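Local coordinates for protein beta-galactosidase/beta-glucuronidase (Faecalibacterium prausnitzii L2-6, PDB 6MVF) that binds flavin mononucleotide and, as a glycoside hydrolase of family 2, probably cleaves terminal beta-linked sugars such as glucuronides, at residues P181-P189 and I270-S278; I216-S226 and S237-L245. All blocks are in the same frame, centred on the assembly; numbering follows the deposited sequence.

How the interactions relate
Interactions 1 and 2 both belong to one small beta-sandwich of this family 2 glycoside hydrolase, and each joins the same two antiparallel sheets. Their centres lie about 11 Å apart. Along the chain the order is 181-189, 216-226, 237-245 and 270-278, so that the first and last segments pair in interaction 1 while the two between them pair in interaction 2. The contacts adjoin where Val-276 O packs on Leu-245 CB. Together they illustrate how one sandwich core can serve different surroundings: interaction 1 lies next to the flavin, whereas interaction 2 lies far from that site and faces a second subunit.

Interaction 1 (P181-P189 and I270-S278); sequences PGIMVTPKP and IYANVGVRS. With FMN (flavin mononucleotide), chain G.
Ile-270 opens the contact by reaching across to the turn that leads into strand 183-189. Its CG1 stands between the backbone N and the carbonyl carbon (chi1 62°), and with the chain extended beyond it CD1 meets Pro-181 O and the backbone of Gly-182. The same Ile-270 CD1 lies 3.7 Å from Ile-183 CB, the two isoleucine side chains lying alongside and pointing opposite ways. Ala-272 adds a looser touch on Ile-183 CG2. At Val-274 the side chain lies roughly perpendicular to that of Val-185, CG1 lying 3.8 Å from Val-185 CB, while Pro-187 CG rests against its CB. Gly-275 brings its backbone O to the same ring. Val-276 then sets CG1 3.9 Å from Pro-189 CD. Arg-277 N donates to a water (3.1 Å) that lies within donating distance of both Pro-187 O (2.8 Å) and Gly-275 O (2.7 Å); its NE is hydrogen-bonded to Pro-389 O. Ser-278 closes the row beside Pro-189 CG.

Met-184 points away from this interface. Its chi1 of 65° and extended chi2 place SD over the dimethyl end of the flavin, 3.7 Å from FMN C8, and a bend at chi3 carries CE over the methyls C8M and C7M, on the same face. An alanine here is likely to open a gap beneath that end and let the flavin shift, although Asp-174 and Tyr-177 would still hold it by hydrogen bonds.

The two strands run at 28° to each other with axes 8.1 Å apart, and belong to different sheets, 183-189 pairing with 195-204 and 265-274 with 254-262. Mostly apolar side chains fill the interval, with some backbone atoms and a water near 275-277, as in the aligned face-to-face packing of the immunoglobulin-like beta-sandwich of family 2 glycoside hydrolases, here with the FMN site on its outer side.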
loop_
_atom_site.group_PDB
_atom_site.type_symbol
_atom_site.label_atom_id
_atom_site.label_comp_id
_atom_site.label_asym_id
_atom_site.label_seq_id
_atom_site.Cartn_x
_atom_site.Cartn_y
_atom_site.Cartn_z
ATOM N N PRO A 181 -13.971 -17.884 20.351
ATOM C CA PRO A 181 -14.354 -17.310 19.050
ATOM C C PRO A 181 -15.802 -17.574 18.652
ATOM O O PRO A 181 -16.301 -16.926 17.716
ATOM C CB PRO A 181 -13.379 -17.985 18.079
ATOM C CG PRO A 181 -13.088 -19.330 18.727
ATOM C CD PRO A 181 -13.142 -19.099 20.225
ATOM N N GLY A 182 -16.493 -18.490 19.328
ATOM C CA GLY A 182 -17.837 -18.869 18.938
ATOM C C GLY A 182 -17.911 -20.043 17.988
ATOM O O GLY A 182 -19.013 -20.427 17.588
ATOM N N ILE A 183 -16.777 -20.628 17.616
ATOM C CA ILE A 183 -16.757 -21.749 16.682
ATOM C C ILE A 183 -15.558 -22.631 17.013
ATOM O O ILE A 183 -14.474 -22.136 17.344
ATOM C CB ILE A 183 -16.741 -21.234 15.223
ATOM C CG1 ILE A 183 -16.950 -22.370 14.229
ATOM C CG2 ILE A 183 -15.462 -20.481 14.921
ATOM C CD1 ILE A 183 -17.231 -21.880 12.832
ATOM N N MET A 184 -15.771 -23.942 16.986
ATOM C CA MET A 184 -14.690 -24.904 17.123
ATOM C C MET A 184 -14.654 -25.825 15.903
ATOM O O MET A 184 -15.697 -26.213 15.357
ATOM C CB MET A 184 -14.815 -25.699 18.421
ATOM C CG MET A 184 -16.028 -26.572 18.508
ATOM S SD MET A 184 -16.089 -27.382 20.112
ATOM C CE MET A 184 -14.605 -28.402 20.082
ATOM N N VAL A 185 -13.441 -26.134 15.452
ATOM C CA VAL A 185 -13.229 -26.837 14.194
ATOM C C VAL A 185 -12.217 -27.938 14.442
ATOM O O VAL A 185 -11.080 -27.660 14.833
ATOM C CB VAL A 185 -12.737 -25.896 13.073
ATOM C CG1 VAL A 185 -12.650 -26.637 11.750
ATOM C CG2 VAL A 185 -13.635 -24.632 12.950
ATOM N N THR A 186 -12.615 -29.178 14.193
ATOM C CA THR A 186 -11.702 -30.303 14.294
ATOM C C THR A 186 -11.462 -30.879 12.911
ATOM O O THR A 186 -12.307 -31.613 12.388
ATOM C CB THR A 186 -12.271 -31.366 15.238
ATOM O OG1 THR A 186 -12.591 -30.761 16.500
ATOM C CG2 THR A 186 -11.271 -32.490 15.448
ATOM N N PRO A 187 -10.354 -30.551 12.257
ATOM C CA PRO A 187 -10.054 -31.140 10.948
ATOM C C PRO A 187 -9.296 -32.450 11.082
ATOM O O PRO A 187 -8.361 -32.570 11.872
ATOM C CB PRO A 187 -9.171 -30.069 10.278
ATOM C CG PRO A 187 -9.240 -28.830 11.199
ATOM C CD PRO A 187 -9.496 -29.389 12.549
ATOM N N LYS A 188 -9.687 -33.445 10.287
ATOM C CA LYS A 188 -8.942 -34.708 10.291
ATOM C C LYS A 188 -8.776 -35.259 8.879
ATOM O O LYS A 188 -9.731 -35.248 8.082
ATOM C CB LYS A 188 -9.606 -35.783 11.168
ATOM C CG LYS A 188 -9.574 -35.478 12.653
ATOM C CD LYS A 188 -10.351 -36.513 13.445
ATOM C CE LYS A 188 -10.348 -36.209 14.944
ATOM N NZ LYS A 188 -9.026 -36.467 15.567
ATOM N N PRO A 189 -7.584 -35.754 8.552
ATOM C CA PRO A 189 -7.388 -36.404 7.249
ATOM C C PRO A 189 -8.164 -37.707 7.173
ATOM O O PRO A 189 -8.429 -38.364 8.178
ATOM C CB PRO A 189 -5.877 -36.646 7.198
ATOM C CG PRO A 189 -5.467 -36.716 8.646
ATOM C CD PRO A 189 -6.348 -35.720 9.355
ATOM N N ILE A 270 -18.548 -15.176 11.561
ATOM C CA ILE A 270 -17.255 -15.430 12.175
ATOM C C ILE A 270 -16.497 -16.434 11.317
ATOM O O ILE A 270 -17.070 -17.137 10.480
ATOM C CB ILE A 270 -17.374 -15.946 13.619
ATOM C CG1 ILE A 270 -18.126 -17.274 13.636
ATOM C CG2 ILE A 270 -18.036 -14.905 14.504
ATOM C CD1 ILE A 270 -18.279 -17.852 15.019
ATOM N N TYR A 271 -15.185 -16.498 11.528
ATOM C CA TYR A 271 -14.372 -17.360 10.695
ATOM C C TYR A 271 -13.127 -17.809 11.451
ATOM O O TYR A 271 -12.797 -17.301 12.524
ATOM C CB TYR A 271 -14.011 -16.670 9.371
ATOM C CG TYR A 271 -13.213 -15.403 9.511
ATOM C CD1 TYR A 271 -13.836 -14.158 9.452
ATOM C CD2 TYR A 271 -11.826 -15.446 9.690
ATOM C CE1 TYR A 271 -13.101 -12.984 9.574
ATOM C CE2 TYR A 271 -11.076 -14.278 9.819
ATOM C CZ TYR A 271 -11.719 -13.050 9.757
ATOM O OH TYR A 271 -10.976 -11.893 9.880
ATOM N N ALA A 272 -12.435 -18.782 10.862
ATOM C CA ALA A 272 -11.321 -19.440 11.519
ATOM C C ALA A 272 -10.402 -20.049 10.468
ATOM O O ALA A 272 -10.864 -20.743 9.556
ATOM C CB ALA A 272 -11.824 -20.524 12.481
ATOM N N ASN A 273 -9.106 -19.795 10.608
ATOM C CA ASN A 273 -8.091 -20.465 9.814
ATOM C C ASN A 273 -7.691 -21.759 10.515
ATOM O O ASN A 273 -7.444 -21.770 11.731
ATOM C CB ASN A 273 -6.889 -19.549 9.608
ATOM C CG ASN A 273 -7.259 -18.281 8.851
ATOM O OD1 ASN A 273 -8.310 -18.210 8.211
ATOM N ND2 ASN A 273 -6.388 -17.285 8.899
ATOM N N VAL A 274 -7.684 -22.860 9.761
ATOM C CA VAL A 274 -7.432 -24.173 10.331
ATOM C C VAL A 274 -6.557 -24.956 9.367
ATOM O O VAL A 274 -6.462 -24.643 8.174
ATOM C CB VAL A 274 -8.741 -24.949 10.634
ATOM C CG1 VAL A 274 -9.642 -24.151 11.597
ATOM C CG2 VAL A 274 -9.465 -25.294 9.344
ATOM N N GLY A 275 -5.904 -25.981 9.908
ATOM C CA GLY A 275 -5.057 -26.844 9.115
ATOM C C GLY A 275 -5.392 -28.296 9.378
ATOM O O GLY A 275 -5.892 -28.657 10.443
ATOM N N VAL A 276 -5.108 -29.129 8.379
ATOM C CA VAL A 276 -5.354 -30.565 8.432
ATOM C C VAL A 276 -4.024 -31.268 8.701
ATOM O O VAL A 276 -3.129 -31.270 7.850
ATOM C CB VAL A 276 -5.991 -31.068 7.127
ATOM C CG1 VAL A 276 -6.561 -32.458 7.317
ATOM C CG2 VAL A 276 -7.055 -30.084 6.639
ATOM N N ARG A 277 -3.885 -31.878 9.875
ATOM C CA ARG A 277 -2.710 -32.692 10.153
ATOM C C ARG A 277 -3.060 -33.709 11.215
ATOM O O ARG A 277 -3.921 -33.471 12.058
ATOM C CB ARG A 277 -1.500 -31.866 10.621
ATOM C CG ARG A 277 -1.552 -31.388 12.052
ATOM C CD ARG A 277 -2.375 -30.143 12.157
ATOM N NE ARG A 277 -2.527 -29.668 13.525
ATOM C CZ ARG A 277 -3.383 -30.192 14.394
ATOM N NH1 ARG A 277 -4.131 -31.234 14.023
ATOM N NH2 ARG A 277 -3.477 -29.690 15.631
ATOM N N SER A 278 -2.377 -34.843 11.158
ATOM C CA SER A 278 -2.326 -35.795 12.253
ATOM C C SER A 278 -0.869 -35.958 12.659
ATOM O O SER A 278 0.044 -35.604 11.907
ATOM C CB SER A 278 -2.934 -37.145 11.860
ATOM O OG SER A 278 -2.335 -37.651 10.672
HETATM N N1 FMN G . -20.197 -23.370 24.750
HETATM C C2 FMN G . -20.738 -22.177 24.490
HETATM O O2 FMN G . -21.854 -21.874 24.919
HETATM N N3 FMN G . -20.122 -21.251 23.789
HETATM C C4 FMN G . -18.946 -21.423 23.272
HETATM O O4 FMN G . -18.381 -20.558 22.622
HETATM C C4A FMN G . -18.314 -22.678 23.493
HETATM N N5 FMN G . -17.125 -22.848 22.988
HETATM C C5A FMN G . -16.478 -23.983 23.155
HETATM C C6 FMN G . -15.232 -24.129 22.603
HETATM C C7 FMN G . -14.555 -25.286 22.753
HETATM C C7M FMN G . -13.209 -25.432 22.158
HETATM C C8 FMN G . -15.149 -26.368 23.527
HETATM C C8M FMN G . -14.400 -27.640 23.715
HETATM C C9 FMN G . -16.402 -26.217 24.077
HETATM C C9A FMN G . -17.101 -25.060 23.914
HETATM N N10 FMN G . -18.349 -24.893 24.493
HETATM C C10 FMN G . -19.000 -23.679 24.283
HETATM C "C1'" FMN G . -18.899 -26.041 25.202
HETATM C "C2'" FMN G . -19.169 -26.037 26.687
HETATM O "O2'" FMN G . -17.929 -26.446 27.203
HETATM C "C3'" FMN G . -20.159 -27.097 27.116
HETATM O "O3'" FMN G . -20.919 -27.510 26.001
HETATM C "C4'" FMN G . -21.177 -26.635 28.134
HETATM O "O4'" FMN G . -21.597 -25.345 27.717
HETATM C "C5'" FMN G . -20.674 -26.631 29.578
HETATM O "O5'" FMN G . -20.227 -25.344 29.968
HETATM P P FMN G . -19.344 -25.066 31.254
HETATM O O1P FMN G . -19.792 -23.715 31.643
HETATM O O2P FMN G . -19.684 -26.173 32.207
HETATM O O3P FMN G . -17.897 -25.124 30.894
HETATM O O HOH W 1 -6.079 -30.961 11.894
#

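Interaction 2 (I216-S226 and S237-L245); sequences IEDPYGCEVAS and SIYVPDAEL
The Tyr-220 ring and the Glu-244 carboxylate meet edge on, their planes 24° apart: OE2 lies near the ring plane, 3.4 Å from Tyr-220 CE2, and takes a weak hydrogen bond from the hydroxyl. One face of the ring carries Pro-219, whose CB stands 4.1 Å above its centre, and Asp-218 OD2 lies in plane at the edge. Glu-244 comes in across the tyrosine, nearly square to it, its chain extended beyond CG to reach the turn. That type I beta turn, Asp-218 to Gly-221, links strands 211-217 and 223-230; Asp-218 OD1 steadies it by accepting from Cys-222 N at 2.9 Å, from above the carboxylate plane, and weakly from Tyr-220 N.

Deeper in, the contact is apolar. Ala-225 CB approaches Ile-238 CG2 to 3.5 Å and Val-240 CG2 to 3.9 Å. Val-240 holds CG1 anti to the backbone N (chi1 171°), which leaves CG2 to meet Ile-216 CG2 as well, while Ile-216 CD1 packs against Ile-238 CB.

Strands 223-230 and 236-240 belong to opposite sheets of the sandwich. The first is bonded to 211-217, the second to 195-204, whose Phe-197 also packs on Ile-216 and Val-240. At Ser-226 the sheet runs on into a parallel strand of the second subunit, whose Ser-648 hydroxyl bonds to Tyr-239 O.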
loop_
_atom_site.group_PDB
_atom_site.type_symbol
_atom_site.label_atom_id
_atom_site.label_comp_id
_atom_site.label_asym_id
_atom_site.label_seq_id
_atom_site.Cartn_x
_atom_site.Cartn_y
_atom_site.Cartn_z
ATOM N N ILE A 216 -16.368 -23.528 3.503
ATOM C CA ILE A 216 -14.941 -23.809 3.660
ATOM C C ILE A 216 -14.216 -23.330 2.406
ATOM O O ILE A 216 -14.541 -23.757 1.288
ATOM C CB ILE A 216 -14.668 -25.302 3.922
ATOM C CG1 ILE A 216 -15.269 -25.747 5.257
ATOM C CG2 ILE A 216 -13.176 -25.561 3.955
ATOM C CD1 ILE A 216 -15.220 -27.229 5.497
ATOM N N GLU A 217 -13.232 -22.448 2.591
ATOM C CA GLU A 217 -12.432 -21.886 1.509
ATOM C C GLU A 217 -11.035 -22.491 1.540
ATOM O O GLU A 217 -10.448 -22.651 2.614
ATOM C CB GLU A 217 -12.361 -20.355 1.621
ATOM C CG GLU A 217 -13.721 -19.686 1.432
ATOM C CD GLU A 217 -13.765 -18.224 1.871
ATOM O OE1 GLU A 217 -12.799 -17.734 2.511
ATOM O OE2 GLU A 217 -14.789 -17.560 1.578
ATOM N N ASP A 218 -10.517 -22.844 0.361
ATOM C CA ASP A 218 -9.212 -23.491 0.221
ATOM C C ASP A 218 -8.125 -22.432 0.409
ATOM O O ASP A 218 -8.421 -21.255 0.628
ATOM C CB ASP A 218 -9.155 -24.240 -1.119
ATOM C CG ASP A 218 -9.039 -23.314 -2.346
ATOM O OD1 ASP A 218 -8.947 -22.074 -2.224
ATOM O OD2 ASP A 218 -9.052 -23.845 -3.473
ATOM N N PRO A 219 -6.840 -22.817 0.358
ATOM C CA PRO A 219 -5.782 -21.814 0.594
ATOM C C PRO A 219 -5.851 -20.614 -0.334
ATOM O O PRO A 219 -5.433 -19.515 0.051
ATOM C CB PRO A 219 -4.497 -22.623 0.396
ATOM C CG PRO A 219 -4.881 -24.032 0.810
ATOM C CD PRO A 219 -6.289 -24.193 0.331
ATOM N N TYR A 220 -6.410 -20.782 -1.528
ATOM C CA TYR A 220 -6.478 -19.743 -2.547
ATOM C C TYR A 220 -7.764 -18.923 -2.478
ATOM O O TYR A 220 -7.971 -18.054 -3.330
ATOM C CB TYR A 220 -6.293 -20.383 -3.941
ATOM C CG TYR A 220 -5.246 -21.493 -3.897
ATOM C CD1 TYR A 220 -3.882 -21.204 -3.992
ATOM C CD2 TYR A 220 -5.623 -22.829 -3.695
ATOM C CE1 TYR A 220 -2.918 -22.228 -3.901
ATOM C CE2 TYR A 220 -4.680 -23.850 -3.604
ATOM C CZ TYR A 220 -3.328 -23.550 -3.704
ATOM O OH TYR A 220 -2.398 -24.575 -3.608
ATOM N N GLY A 221 -8.625 -19.164 -1.481
ATOM C CA GLY A 221 -9.846 -18.401 -1.302
ATOM C C GLY A 221 -11.110 -18.970 -1.934
ATOM O O GLY A 221 -12.191 -18.416 -1.707
ATOM N N CYS A 222 -11.016 -20.048 -2.707
ATOM C CA CYS A 222 -12.174 -20.627 -3.388
ATOM C C CYS A 222 -12.967 -21.546 -2.468
ATOM O O CYS A 222 -12.396 -22.386 -1.759
ATOM C CB CYS A 222 -11.734 -21.438 -4.613
ATOM S SG CYS A 222 -10.755 -20.552 -5.835
ATOM N N GLU A 223 -14.289 -21.429 -2.517
ATOM C CA GLU A 223 -15.117 -22.347 -1.749
ATOM C C GLU A 223 -14.969 -23.783 -2.262
ATOM O O GLU A 223 -14.978 -24.029 -3.470
ATOM C CB GLU A 223 -16.568 -21.904 -1.799
ATOM C CG GLU A 223 -17.425 -22.559 -0.740
ATOM C CD GLU A 223 -18.893 -22.374 -1.006
ATOM O OE1 GLU A 223 -19.360 -22.861 -2.069
ATOM O OE2 GLU A 223 -19.564 -21.720 -0.164
ATOM N N VAL A 224 -14.809 -24.734 -1.342
ATOM C CA VAL A 224 -14.675 -26.142 -1.712
ATOM C C VAL A 224 -15.723 -27.045 -1.061
ATOM O O VAL A 224 -15.894 -28.189 -1.509
ATOM C CB VAL A 224 -13.258 -26.666 -1.397
ATOM C CG1 VAL A 224 -12.266 -26.170 -2.437
ATOM C CG2 VAL A 224 -12.825 -26.234 0.008
ATOM N N ALA A 225 -16.428 -26.587 -0.030
ATOM C CA ALA A 225 -17.402 -27.401 0.685
ATOM C C ALA A 225 -18.277 -26.470 1.510
ATOM O O ALA A 225 -17.867 -25.356 1.867
ATOM C CB ALA A 225 -16.727 -28.453 1.575
ATOM N N SER A 226 -19.501 -26.929 1.784
ATOM C CA SER A 226 -20.446 -26.132 2.558
ATOM C C SER A 226 -21.511 -27.040 3.142
ATOM O O SER A 226 -21.703 -28.168 2.686
ATOM C CB SER A 226 -21.089 -25.030 1.703
ATOM O OG SER A 226 -21.672 -25.577 0.544
ATOM N N SER A 237 -20.482 -32.220 10.153
ATOM C CA SER A 237 -19.178 -32.630 9.651
ATOM C C SER A 237 -19.136 -32.406 8.144
ATOM O O SER A 237 -19.999 -32.914 7.421
ATOM C CB SER A 237 -18.915 -34.085 9.992
ATOM O OG SER A 237 -17.809 -34.554 9.257
ATOM N N ILE A 238 -18.144 -31.643 7.673
ATOM C CA ILE A 238 -18.022 -31.283 6.265
ATOM C C ILE A 238 -16.774 -31.934 5.691
ATOM O O ILE A 238 -15.717 -31.935 6.326
ATOM C CB ILE A 238 -17.965 -29.759 6.071
ATOM C CG1 ILE A 238 -18.975 -29.062 6.997
ATOM C CG2 ILE A 238 -18.170 -29.415 4.602
ATOM C CD1 ILE A 238 -19.377 -27.699 6.518
ATOM N N TYR A 239 -16.894 -32.477 4.488
ATOM C CA TYR A 239 -15.832 -33.227 3.840
ATOM C C TYR A 239 -15.250 -32.423 2.684
ATOM O O TYR A 239 -15.985 -31.938 1.824
ATOM C CB TYR A 239 -16.363 -34.562 3.331
ATOM C CG TYR A 239 -15.339 -35.347 2.551
ATOM C CD1 TYR A 239 -14.437 -36.194 3.202
ATOM C CD2 TYR A 239 -15.264 -35.246 1.165
ATOM C CE1 TYR A 239 -13.496 -36.914 2.496
ATOM C CE2 TYR A 239 -14.320 -35.963 0.446
ATOM C CZ TYR A 239 -13.439 -36.797 1.115
ATOM O OH TYR A 239 -12.504 -37.511 0.398
ATOM N N VAL A 240 -13.933 -32.301 2.655
ATOM C CA VAL A 240 -13.205 -31.648 1.571
ATOM C C VAL A 240 -12.412 -32.723 0.837
ATOM O O VAL A 240 -11.567 -33.390 1.452
ATOM C CB VAL A 240 -12.275 -30.539 2.098
ATOM C CG1 VAL A 240 -11.367 -30.015 0.987
ATOM C CG2 VAL A 240 -13.078 -29.407 2.722
ATOM N N PRO A 241 -12.639 -32.939 -0.453
ATOM C CA PRO A 241 -11.797 -33.878 -1.197
ATOM C C PRO A 241 -10.428 -33.279 -1.485
ATOM O O PRO A 241 -10.237 -32.062 -1.486
ATOM C CB PRO A 241 -12.582 -34.113 -2.488
ATOM C CG PRO A 241 -13.364 -32.872 -2.665
ATOM C CD PRO A 241 -13.682 -32.332 -1.298
ATOM N N ASP A 242 -9.459 -34.170 -1.692
ATOM C CA ASP A 242 -8.108 -33.786 -2.102
ATOM C C ASP A 242 -7.521 -32.718 -1.177
ATOM O O ASP A 242 -7.067 -31.660 -1.614
ATOM C CB ASP A 242 -8.110 -33.304 -3.550
ATOM C CG ASP A 242 -8.630 -34.358 -4.515
ATOM O OD1 ASP A 242 -8.179 -35.532 -4.417
ATOM O OD2 ASP A 242 -9.500 -34.011 -5.360
ATOM N N ALA A 243 -7.548 -32.998 0.119
ATOM C CA ALA A 243 -7.150 -32.001 1.101
ATOM C C ALA A 243 -5.659 -31.704 1.008
ATOM O O ALA A 243 -4.838 -32.603 0.832
ATOM C CB ALA A 243 -7.497 -32.495 2.498
ATOM N N GLU A 244 -5.310 -30.428 1.096
ATOM C CA GLU A 244 -3.919 -30.018 1.235
ATOM C C GLU A 244 -3.570 -30.016 2.722
ATOM O O GLU A 244 -4.098 -29.205 3.489
ATOM C CB GLU A 244 -3.696 -28.650 0.600
ATOM C CG GLU A 244 -3.497 -28.742 -0.897
ATOM C CD GLU A 244 -3.310 -27.384 -1.541
ATOM O OE1 GLU A 244 -2.169 -26.850 -1.530
ATOM O OE2 GLU A 244 -4.318 -26.845 -2.053
ATOM N N LEU A 245 -2.705 -30.940 3.134
ATOM C CA LEU A 245 -2.413 -31.065 4.552
ATOM C C LEU A 245 -1.535 -29.913 5.034
ATOM O O LEU A 245 -0.813 -29.273 4.256
ATOM C CB LEU A 245 -1.730 -32.396 4.848
ATOM C CG LEU A 245 -2.498 -33.615 4.343
ATOM C CD1 LEU A 245 -1.791 -34.888 4.741
ATOM C CD2 LEU A 245 -3.910 -33.594 4.868
#